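Local coordinates for protein gamma-glutamyl phosphate reductase (Thermotoga maritima, PDB 1O20) that probably catalyses the NADPH-dependent reduction of L-glutamyl phosphate to glutamate semialdehyde, the second step in making proline from glutamate, at residues Asn164-Ile169 / Val187-Asn192; Thr153-Gly158 / Leu199-Leu204; Arg61-Lys66 / Asp78-Asn83; Arg381-Gly386 / Ile394-Gln399. All coordinates share one frame; numbering follows the deposited sequence.

Contact 1: residues Asn164-Ile169 / Val187-Asn192; sequences NSNKAI and VEFIEN
Asn166 and Lys167 of helix 163-177 lie against the ring of Phe189 on strand 187-189, a mainly apolar helix-on-strand contact inside a beta-alpha-beta crossover whose first strand is 154-157. The unit belongs to a four-stranded parallel sheet in this ALDH-like protein, and Phe189 stands on an outermost strand of it. Its CG is anti to the backbone N (chi1 170°), and this carries the ring out from the strand to the crossover helix. Phe189 CZ comes within 3.5 Å of Asn166 CB, which reaches the ring obliquely. The backbone carbonyl carbon C of Asn166 stands 4.2 Å above the plane of the Phe189 ring, offset toward its rim. Of the asparagine side chain, CB does the touching; OD1 is hydrogen-bonded to Thr140 OG1. Lys167 runs across the phenylalanine side chain at about a right angle, its CG 3.9 Å from Phe189 CE2. Farther out, the bend at chi3 (-134°) brings Lys167 CE alongside the carboxylate of Glu191, 3.9 Å from Glu191 OE1. Lys167 NZ stays 4.2 Å from Glu191 OE1, too far for a salt bridge. A serine replacing Lys167 is likely to strip the CE2 side of the ring of its aliphatic cover and to deprive the Glu191 carboxylate of its nearby positive charge. Tyr133 and Leu156 also touch Phe189. The helix is thus held to the strand by van der Waals contact at the buried ring, while the more exposed Lys167 and Glu191 probably add only a diffuse electrostatic attraction.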
# COMPACT_ATOMS: atom_id res chain seq x y z
N ASN A 164 -10.05 -19.37 9.51
CA ASN A 164 -10.57 -20.50 8.74
C ASN A 164 -10.50 -20.21 7.23
O ASN A 164 -10.09 -21.07 6.45
CB ASN A 164 -11.99 -20.85 9.15
CG ASN A 164 -12.10 -21.21 10.63
OD1 ASN A 164 -11.85 -22.32 11.01
ND2 ASN A 164 -12.43 -20.23 11.47
N SER A 165 -10.86 -18.99 6.85
CA SER A 165 -10.84 -18.56 5.46
C SER A 165 -9.42 -18.69 4.92
O SER A 165 -9.18 -19.24 3.83
CB SER A 165 -11.32 -17.12 5.34
OG SER A 165 -12.69 -17.01 5.73
N ASN A 166 -8.46 -18.18 5.68
CA ASN A 166 -7.09 -18.14 5.22
C ASN A 166 -6.47 -19.52 5.13
O ASN A 166 -5.70 -19.78 4.20
CB ASN A 166 -6.24 -17.21 6.07
CG ASN A 166 -6.58 -15.74 5.85
OD1 ASN A 166 -7.09 -15.36 4.79
ND2 ASN A 166 -6.29 -14.92 6.84
N LYS A 167 -6.84 -20.41 6.02
CA LYS A 167 -6.38 -21.78 5.89
C LYS A 167 -6.83 -22.40 4.59
O LYS A 167 -6.04 -23.04 3.93
CB LYS A 167 -6.93 -22.67 6.99
CG LYS A 167 -6.15 -22.65 8.27
CD LYS A 167 -6.66 -23.76 9.19
CE LYS A 167 -6.87 -23.28 10.60
NZ LYS A 167 -7.55 -24.35 11.40
N ALA A 168 -8.13 -22.28 4.30
CA ALA A 168 -8.69 -22.86 3.11
C ALA A 168 -8.06 -22.26 1.84
O ALA A 168 -7.80 -22.99 0.88
CB ALA A 168 -10.22 -22.67 3.10
N ILE A 169 -7.84 -20.95 1.82
CA ILE A 169 -7.23 -20.29 0.68
C ILE A 169 -5.78 -20.81 0.54
O ILE A 169 -5.33 -21.20 -0.58
CB ILE A 169 -7.28 -18.75 0.82
CG1 ILE A 169 -8.70 -18.21 0.61
CG2 ILE A 169 -6.37 -18.13 -0.18
CD1 ILE A 169 -8.95 -16.85 1.17
N VAL A 187 4.90 -20.98 0.12
CA VAL A 187 3.82 -20.27 0.81
C VAL A 187 3.54 -21.01 2.11
O VAL A 187 3.04 -22.11 2.09
CB VAL A 187 2.58 -20.21 -0.03
CG1 VAL A 187 1.46 -19.50 0.68
CG2 VAL A 187 2.85 -19.48 -1.33
N GLU A 188 3.89 -20.40 3.23
CA GLU A 188 3.61 -20.98 4.52
C GLU A 188 2.73 -19.99 5.27
O GLU A 188 2.82 -18.79 5.04
CB GLU A 188 4.89 -21.24 5.30
CG GLU A 188 5.81 -22.28 4.67
CD GLU A 188 5.34 -23.72 4.88
OE1 GLU A 188 4.49 -24.01 5.78
OE2 GLU A 188 5.79 -24.58 4.10
N PHE A 189 1.92 -20.51 6.19
CA PHE A 189 0.87 -19.74 6.84
C PHE A 189 0.82 -20.08 8.33
O PHE A 189 0.69 -21.24 8.71
CB PHE A 189 -0.48 -20.00 6.16
CG PHE A 189 -1.66 -19.43 6.91
CD1 PHE A 189 -1.93 -18.09 6.86
CD2 PHE A 189 -2.49 -20.25 7.66
CE1 PHE A 189 -3.03 -17.57 7.53
CE2 PHE A 189 -3.59 -19.73 8.34
CZ PHE A 189 -3.86 -18.40 8.27
N ILE A 190 0.97 -19.06 9.15
CA ILE A 190 1.02 -19.24 10.61
C ILE A 190 -0.44 -19.36 11.11
O ILE A 190 -1.20 -18.43 10.97
CB ILE A 190 1.69 -18.00 11.28
CG1 ILE A 190 3.13 -17.80 10.83
CG2 ILE A 190 1.59 -18.07 12.79
CD1 ILE A 190 4.01 -18.98 10.98
N GLU A 191 -0.79 -20.51 11.68
CA GLU A 191 -2.13 -20.76 12.22
C GLU A 191 -2.30 -20.30 13.67
O GLU A 191 -3.42 -20.06 14.10
CB GLU A 191 -2.46 -22.26 12.14
CG GLU A 191 -2.33 -22.80 10.72
CD GLU A 191 -2.92 -24.19 10.53
OE1 GLU A 191 -3.41 -24.76 11.49
OE2 GLU A 191 -2.86 -24.72 9.40
N ASN A 192 -1.21 -20.21 14.41
CA ASN A 192 -1.23 -19.63 15.75
C ASN A 192 -1.45 -18.12 15.63
O ASN A 192 -0.61 -17.37 15.17
CB ASN A 192 0.08 -20.00 16.47
CG ASN A 192 0.14 -19.54 17.91
OD1 ASN A 192 -0.41 -18.52 18.27
ND2 ASN A 192 0.85 -20.31 18.74

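Contact 2: residues Thr153-Gly158 / Leu199-Leu204; sequences TILLRG and LEMIRL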
# COMPACT_ATOMS: atom_id res chain seq x y z
N THR A 153 9.60 -15.99 -1.75
CA THR A 153 8.67 -16.80 -0.97
C THR A 153 7.93 -15.89 0.03
O THR A 153 8.28 -14.71 0.22
CB THR A 153 9.37 -17.95 -0.28
OG1 THR A 153 10.41 -17.44 0.56
CG2 THR A 153 10.06 -18.85 -1.27
N ILE A 154 6.92 -16.46 0.66
CA ILE A 154 6.08 -15.74 1.61
C ILE A 154 5.63 -16.53 2.83
O ILE A 154 5.18 -17.70 2.78
CB ILE A 154 4.88 -15.13 0.84
CG1 ILE A 154 4.10 -14.13 1.68
CG2 ILE A 154 3.95 -16.21 0.39
CD1 ILE A 154 2.98 -13.48 0.86
N LEU A 155 5.74 -15.85 3.95
CA LEU A 155 5.26 -16.32 5.23
C LEU A 155 4.09 -15.44 5.65
O LEU A 155 4.25 -14.28 5.89
CB LEU A 155 6.37 -16.25 6.26
CG LEU A 155 6.01 -16.77 7.64
CD1 LEU A 155 5.54 -18.23 7.59
CD2 LEU A 155 7.17 -16.66 8.57
N LEU A 156 2.92 -16.03 5.73
CA LEU A 156 1.67 -15.33 5.99
C LEU A 156 1.27 -15.50 7.44
O LEU A 156 1.22 -16.62 7.96
CB LEU A 156 0.57 -15.92 5.10
CG LEU A 156 0.81 -15.76 3.59
CD1 LEU A 156 0.06 -16.80 2.84
CD2 LEU A 156 0.43 -14.36 3.14
N ARG A 157 0.99 -14.38 8.09
CA ARG A 157 0.29 -14.35 9.37
C ARG A 157 -0.89 -13.35 9.32
O ARG A 157 -0.72 -12.13 9.37
CB ARG A 157 1.29 -14.05 10.51
CG ARG A 157 0.71 -14.11 11.91
CD ARG A 157 0.21 -12.74 12.35
NE ARG A 157 -0.64 -12.76 13.52
CZ ARG A 157 -1.60 -11.89 13.74
NH1 ARG A 157 -1.89 -10.91 12.86
NH2 ARG A 157 -2.31 -12.02 14.82
N GLY A 158 -2.08 -13.87 9.13
CA GLY A 158 -3.27 -13.04 9.16
C GLY A 158 -3.96 -13.02 10.53
O GLY A 158 -3.51 -13.60 11.51
N LEU A 199 6.02 -10.36 17.25
CA LEU A 199 7.27 -9.80 17.74
C LEU A 199 8.46 -10.67 17.38
O LEU A 199 9.50 -10.14 17.02
CB LEU A 199 7.22 -9.56 19.26
CG LEU A 199 8.49 -8.94 19.86
CD1 LEU A 199 8.75 -7.56 19.22
CD2 LEU A 199 8.36 -8.86 21.39
N GLU A 200 8.31 -11.99 17.47
CA GLU A 200 9.36 -12.94 17.08
C GLU A 200 9.61 -12.94 15.56
O GLU A 200 10.76 -13.04 15.09
CB GLU A 200 8.95 -14.36 17.49
CG GLU A 200 8.75 -14.61 18.99
CD GLU A 200 10.05 -14.57 19.75
OE1 GLU A 200 11.13 -14.79 19.12
OE2 GLU A 200 9.99 -14.33 20.99
N MSE A 201 8.53 -12.83 14.80
CA MSE A 201 8.58 -12.97 13.36
C MSE A 201 9.39 -11.83 12.73
O MSE A 201 10.17 -12.04 11.83
CB MSE A 201 7.16 -12.97 12.80
CG MSE A 201 7.07 -13.37 11.39
SE MSE A 201 5.17 -13.61 10.88
CE MSE A 201 5.30 -12.97 8.99
N ILE A 202 9.19 -10.63 13.25
CA ILE A 202 9.86 -9.45 12.72
C ILE A 202 11.31 -9.29 13.20
O ILE A 202 11.94 -8.29 12.89
CB ILE A 202 9.04 -8.19 13.04
CG1 ILE A 202 9.04 -7.87 14.55
CG2 ILE A 202 7.58 -8.33 12.49
CD1 ILE A 202 8.11 -6.74 14.94
N ARG A 203 11.80 -10.23 13.98
CA ARG A 203 13.22 -10.31 14.35
C ARG A 203 13.99 -11.44 13.66
O ARG A 203 15.19 -11.64 13.93
CB ARG A 203 13.34 -10.47 15.86
CG ARG A 203 12.88 -9.27 16.65
CD ARG A 203 13.14 -9.44 18.15
NE ARG A 203 12.39 -8.53 19.01
CZ ARG A 203 12.57 -7.19 19.09
NH1 ARG A 203 13.45 -6.55 18.32
NH2 ARG A 203 11.84 -6.49 19.96
N LEU A 204 13.33 -12.17 12.75
CA LEU A 204 13.95 -13.39 12.16
C LEU A 204 14.80 -13.04 10.94
O LEU A 204 14.43 -13.33 9.79
CB LEU A 204 12.88 -14.40 11.78
CG LEU A 204 12.25 -15.23 12.89
CD1 LEU A 204 11.20 -16.13 12.21
CD2 LEU A 204 13.29 -16.04 13.69
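Met201, a selenomethionine in this crystal, projects from the last turn of helix 196-201 onto Leu155 and Arg157 of strand 154-157, closing a buried helix-on-sheet contact in the four-stranded parallel sheet of a Rossmann-like fold. Leu155 and Arg157 point toward this helix; Leu156, between them, faces away and packs on helix 138-149, so the strand is covered on both faces. Met201 contributes the most surface. Its CG is anti to the backbone N (chi1 -169°), which sends the chain straight at the strand before a bend at chi3 (146°) places the terminal methyl. Leu155 and Met201 meet tip to tip, with CG of the leucine 4.1 Å from CE of the selenomethionine. Ile132 of the adjoining strand 129-132 touches both Arg157 and Met201. Arg157 gives the contact only the base of its side chain: the chain turns aside at chi2 (-92°), and its NH2 is hydrogen-bonded to Thr193 O, which keeps the charged end off the apolar methionine. Arg157 CB lies 3.9 Å from Met201 SE, and Met201 CE comes closer still to the backbone, 3.5 Å from Leu155 O.

Contact 3: residues Arg61-Lys66 / Asp78-Asn83; sequences RIDVEK and DRLALN
Val64 and Ala81 mark where the two backbones come nearest, their CA atoms 6.3 Å apart, as helix 53-69 lies against the end of the short helix 74-80. This is alpha-alpha packing of two helices consecutive in the chain, the second of them weakly bonded about residues 78-80. Leu80 points at the first helix and spreads its two methyls over Asp63. Its CD1 meets the aliphatic part of that residue, 4.0 Å from Asp63 CB, while Leu80 CD2 lies over the backbone, 3.9 Å from Asp63 O. The buried carboxylate of Asp63 finds its partners elsewhere, OD1 with Asn164 ND2 and OD2 with Ser165 OG; the start of helix 163-177, to which both belong, would probably help to stabilise a negative charge here. The side chain of Asn60, on the same helix as Asp63, is hydrogen-bonded to the backbone of the other segment, ND2 to Leu80 O and OD1 to Leu82 N. These bonds hold the chain close to helix 53-69 just as it leaves the short helix, beside the apolar contact made by Val64. The valine sets CG2 beside its backbone N (chi1 164° for CG1), and that methyl does the touching: Val64 CG2 is 4.4 Å from Leu80 CG and 3.9 Å from Ala81 CA, and it meets the alanine methyl too, with Val64 CG2 4.0 Å from Ala81 CB.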
# COMPACT_ATOMS: atom_id res chain seq x y z
N ARG A 61 -17.84 -19.01 6.11
CA ARG A 61 -19.14 -18.96 6.80
C ARG A 61 -18.89 -19.09 8.29
O ARG A 61 -19.57 -18.43 9.08
CB ARG A 61 -20.03 -20.09 6.35
CG ARG A 61 -21.41 -20.17 7.02
CD ARG A 61 -22.07 -21.52 6.79
NE ARG A 61 -21.32 -22.56 7.49
CZ ARG A 61 -21.58 -22.99 8.73
NH1 ARG A 61 -22.62 -22.49 9.41
NH2 ARG A 61 -20.81 -23.93 9.28
N ILE A 62 -17.88 -19.90 8.68
CA ILE A 62 -17.54 -20.04 10.09
C ILE A 62 -16.97 -18.75 10.65
O ILE A 62 -17.43 -18.29 11.68
CB ILE A 62 -16.59 -21.22 10.33
CG1 ILE A 62 -17.34 -22.54 10.05
CG2 ILE A 62 -16.02 -21.17 11.75
CD1 ILE A 62 -16.39 -23.73 9.93
N ASP A 63 -15.99 -18.15 9.97
CA ASP A 63 -15.43 -16.88 10.41
C ASP A 63 -16.51 -15.78 10.59
O ASP A 63 -16.53 -15.03 11.59
CB ASP A 63 -14.39 -16.39 9.40
CG ASP A 63 -13.13 -17.23 9.38
OD1 ASP A 63 -12.84 -17.98 10.34
OD2 ASP A 63 -12.34 -17.20 8.39
N VAL A 64 -17.39 -15.68 9.59
CA VAL A 64 -18.46 -14.67 9.59
C VAL A 64 -19.45 -14.91 10.74
O VAL A 64 -19.82 -13.96 11.42
CB VAL A 64 -19.21 -14.63 8.22
CG1 VAL A 64 -20.54 -13.89 8.33
CG2 VAL A 64 -18.30 -13.95 7.15
N GLU A 65 -19.84 -16.15 10.98
CA GLU A 65 -20.84 -16.43 12.05
C GLU A 65 -20.18 -16.19 13.40
O GLU A 65 -20.82 -15.72 14.30
CB GLU A 65 -21.42 -17.86 11.98
N LYS A 66 -18.87 -16.45 13.50
CA LYS A 66 -18.14 -16.20 14.74
C LYS A 66 -18.06 -14.70 15.00
O LYS A 66 -18.23 -14.27 16.12
CB LYS A 66 -16.73 -16.83 14.74
CG LYS A 66 -16.65 -18.25 15.31
CD LYS A 66 -15.17 -18.75 15.33
CE LYS A 66 -14.85 -19.70 16.51
NZ LYS A 66 -13.37 -19.72 16.88
N ASP A 78 -18.06 -7.23 6.90
CA ASP A 78 -17.95 -7.11 5.46
C ASP A 78 -16.50 -7.17 4.93
O ASP A 78 -16.26 -7.64 3.82
CB ASP A 78 -18.60 -5.81 5.02
CG ASP A 78 -18.39 -5.54 3.55
OD1 ASP A 78 -18.83 -6.38 2.74
OD2 ASP A 78 -17.79 -4.53 3.13
N ARG A 79 -15.55 -6.64 5.69
CA ARG A 79 -14.13 -6.75 5.33
C ARG A 79 -13.67 -8.19 5.31
O ARG A 79 -12.77 -8.54 4.60
CB ARG A 79 -13.24 -6.03 6.33
CG ARG A 79 -13.41 -4.51 6.31
CD ARG A 79 -12.44 -3.81 7.30
NE ARG A 79 -12.56 -2.35 7.26
CZ ARG A 79 -11.82 -1.52 8.01
NH1 ARG A 79 -10.92 -2.01 8.88
NH2 ARG A 79 -11.98 -0.20 7.88
N LEU A 80 -14.28 -8.99 6.15
CA LEU A 80 -13.89 -10.37 6.36
C LEU A 80 -14.64 -11.33 5.42
O LEU A 80 -14.13 -12.39 5.02
CB LEU A 80 -14.14 -10.69 7.83
CG LEU A 80 -14.42 -12.11 8.17
CD1 LEU A 80 -13.10 -12.88 7.94
CD2 LEU A 80 -14.85 -12.18 9.60
N ALA A 81 -15.82 -10.88 4.98
CA ALA A 81 -16.76 -11.75 4.28
C ALA A 81 -16.31 -12.07 2.85
O ALA A 81 -15.75 -11.20 2.14
CB ALA A 81 -18.18 -11.11 4.29
N LEU A 82 -16.51 -13.32 2.44
CA LEU A 82 -16.28 -13.74 1.06
C LEU A 82 -17.56 -14.24 0.40
O LEU A 82 -18.51 -14.63 1.06
CB LEU A 82 -15.24 -14.84 0.98
CG LEU A 82 -13.85 -14.45 1.44
CD1 LEU A 82 -12.88 -15.69 1.56
CD2 LEU A 82 -13.31 -13.40 0.53
N ASN A 83 -17.56 -14.19 -0.92
CA ASN A 83 -18.62 -14.79 -1.73
C ASN A 83 -18.00 -15.06 -3.11
O ASN A 83 -16.81 -14.77 -3.29
CB ASN A 83 -19.79 -13.81 -1.78
CG ASN A 83 -19.34 -12.42 -2.19
OD1 ASN A 83 -18.69 -12.27 -3.21
ND2 ASN A 83 -19.64 -11.42 -1.40

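Contact 4: residues Arg381-Gly386 / Ile394-Gln399; sequences RFTDGG and IGISTQ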
# COMPACT_ATOMS: atom_id res chain seq x y z
N ARG A 381 -6.50 10.98 -4.70
CA ARG A 381 -7.01 9.63 -4.91
C ARG A 381 -6.18 8.81 -5.87
O ARG A 381 -6.36 7.59 -5.96
CB ARG A 381 -8.43 9.70 -5.47
CG ARG A 381 -9.48 10.09 -4.44
CD ARG A 381 -9.86 8.94 -3.53
NE ARG A 381 -10.40 7.82 -4.27
CZ ARG A 381 -10.13 6.53 -4.05
NH1 ARG A 381 -9.32 6.15 -3.08
NH2 ARG A 381 -10.69 5.61 -4.83
N PHE A 382 -5.33 9.45 -6.63
CA PHE A 382 -4.56 8.73 -7.61
C PHE A 382 -3.42 7.96 -6.98
O PHE A 382 -2.80 7.17 -7.68
CB PHE A 382 -4.02 9.68 -8.67
CG PHE A 382 -5.09 10.23 -9.59
CD1 PHE A 382 -5.88 9.40 -10.36
CD2 PHE A 382 -5.26 11.61 -9.72
CE1 PHE A 382 -6.85 9.93 -11.22
CE2 PHE A 382 -6.19 12.12 -10.54
CZ PHE A 382 -7.01 11.28 -11.30
N THR A 383 -3.11 8.17 -5.70
CA THR A 383 -1.95 7.52 -5.09
C THR A 383 -2.32 6.05 -4.82
O THR A 383 -2.95 5.74 -3.80
CB THR A 383 -1.53 8.18 -3.80
OG1 THR A 383 -1.18 9.55 -4.05
CG2 THR A 383 -0.19 7.50 -3.30
N ASP A 384 -1.95 5.20 -5.78
CA ASP A 384 -2.47 3.85 -5.88
C ASP A 384 -1.80 3.13 -7.04
O ASP A 384 -1.59 3.70 -8.12
CB ASP A 384 -3.99 3.94 -6.10
CG ASP A 384 -4.61 2.63 -6.56
OD1 ASP A 384 -4.70 2.39 -7.79
OD2 ASP A 384 -4.98 1.77 -5.73
N GLY A 385 -1.42 1.87 -6.86
CA GLY A 385 -0.58 1.20 -7.86
C GLY A 385 -1.27 1.04 -9.23
O GLY A 385 -0.67 1.27 -10.29
N GLY A 386 -2.55 0.70 -9.20
CA GLY A 386 -3.34 0.57 -10.43
C GLY A 386 -3.35 1.87 -11.21
O GLY A 386 -3.10 1.89 -12.42
N ILE A 394 0.98 -4.05 -3.09
CA ILE A 394 0.76 -4.50 -1.72
C ILE A 394 0.27 -3.37 -0.86
O ILE A 394 -0.51 -3.62 0.06
CB ILE A 394 1.99 -5.05 -1.11
CG1 ILE A 394 2.38 -6.31 -1.90
CG2 ILE A 394 1.74 -5.27 0.41
CD1 ILE A 394 3.32 -7.19 -1.23
N GLY A 395 0.73 -2.15 -1.13
CA GLY A 395 0.24 -0.97 -0.45
C GLY A 395 1.15 0.21 -0.75
O GLY A 395 2.05 0.07 -1.56
N ILE A 396 0.90 1.35 -0.12
CA ILE A 396 1.65 2.55 -0.41
C ILE A 396 2.67 2.76 0.66
O ILE A 396 2.30 3.12 1.80
CB ILE A 396 0.76 3.77 -0.41
CG1 ILE A 396 -0.47 3.59 -1.33
CG2 ILE A 396 1.60 4.98 -0.79
CD1 ILE A 396 -0.15 3.64 -2.80
N SER A 397 3.94 2.61 0.31
CA SER A 397 4.99 2.94 1.24
C SER A 397 5.16 4.47 1.45
O SER A 397 5.19 5.23 0.47
CB SER A 397 6.31 2.41 0.72
OG SER A 397 7.36 3.04 1.41
N THR A 398 5.32 4.90 2.69
CA THR A 398 5.57 6.31 3.01
C THR A 398 6.90 6.57 3.64
O THR A 398 7.08 7.65 4.16
CB THR A 398 4.48 6.89 3.92
OG1 THR A 398 4.32 6.08 5.08
CG2 THR A 398 3.12 6.85 3.21
N GLN A 399 7.83 5.62 3.54
CA GLN A 399 9.21 5.79 4.00
C GLN A 399 10.21 6.17 2.91
O GLN A 399 9.99 5.93 1.75
CB GLN A 399 9.67 4.50 4.62
CG GLN A 399 9.86 3.33 3.61
CD GLN A 399 10.22 2.11 4.39
OE1 GLN A 399 9.56 1.83 5.41
NE2 GLN A 399 11.32 1.42 4.00
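The loop that follows strand 373-376, an outermost strand of the seven-stranded parallel sheet, meets the two-stranded antiparallel pair 396-397 and 405-406 through Thr383 and Ile396. The isoleucine is wedged into the loop by its far methyl. CG1 of Ile396 stands beside the backbone N (chi1 -52°), and chi2 (-73°) turns CD1 to within 3.6 Å of Thr383 O and 3.8 Å of Asp384 N, so the methyl sits against the peptide link joining those two residues. The two side chains cross obliquely, Thr383 CG2 lying 3.9 Å from Ile396 CD1 and 4.0 Å from Ile396 CG2. Thr383 divides its roles: the methyl packs here, whereas OG1 is hydrogen-bonded to Tyr375 OH and to Ser351 OG, which fixes its rotation. The carbonyl O of Thr383 is hydrogen-bonded to Asn268 ND2. An alanine in place of Ile396 would probably open a gap beneath the 383-384 peptide and leave the Thr383 methyl without its apolar mate. Close to the centre of the chain, the arrangement is consistent with the connection of ALDH-like enzymes in which the chain leaves the catalytic-domain sheet and returns toward the cofactor domain.

How the contacts relate
Contact 1 lies between contacts 2 and 3 and touches both, whereas contacts 2 and 3 do not touch each other and contact 4 touches none of them. Along the chain contact 3 comes first, then contact 2, whose two segments bracket contact 1, and finally contact 4. Contacts 1 and 2, about 13 Å apart between centres, share the four-stranded parallel sheet, where strands 154-157 and 187-189 are neighbours joined by backbone bonds. Contact 3, about 15 Å from contact 1 centre to centre, adds outer helices bonded to helix 163-177 through side chains. Contacts 1 and 2 thus lie in the Rossmann-like sheet and its helices, and contact 4 belongs to the passage linking that region to the seven-stranded sheet.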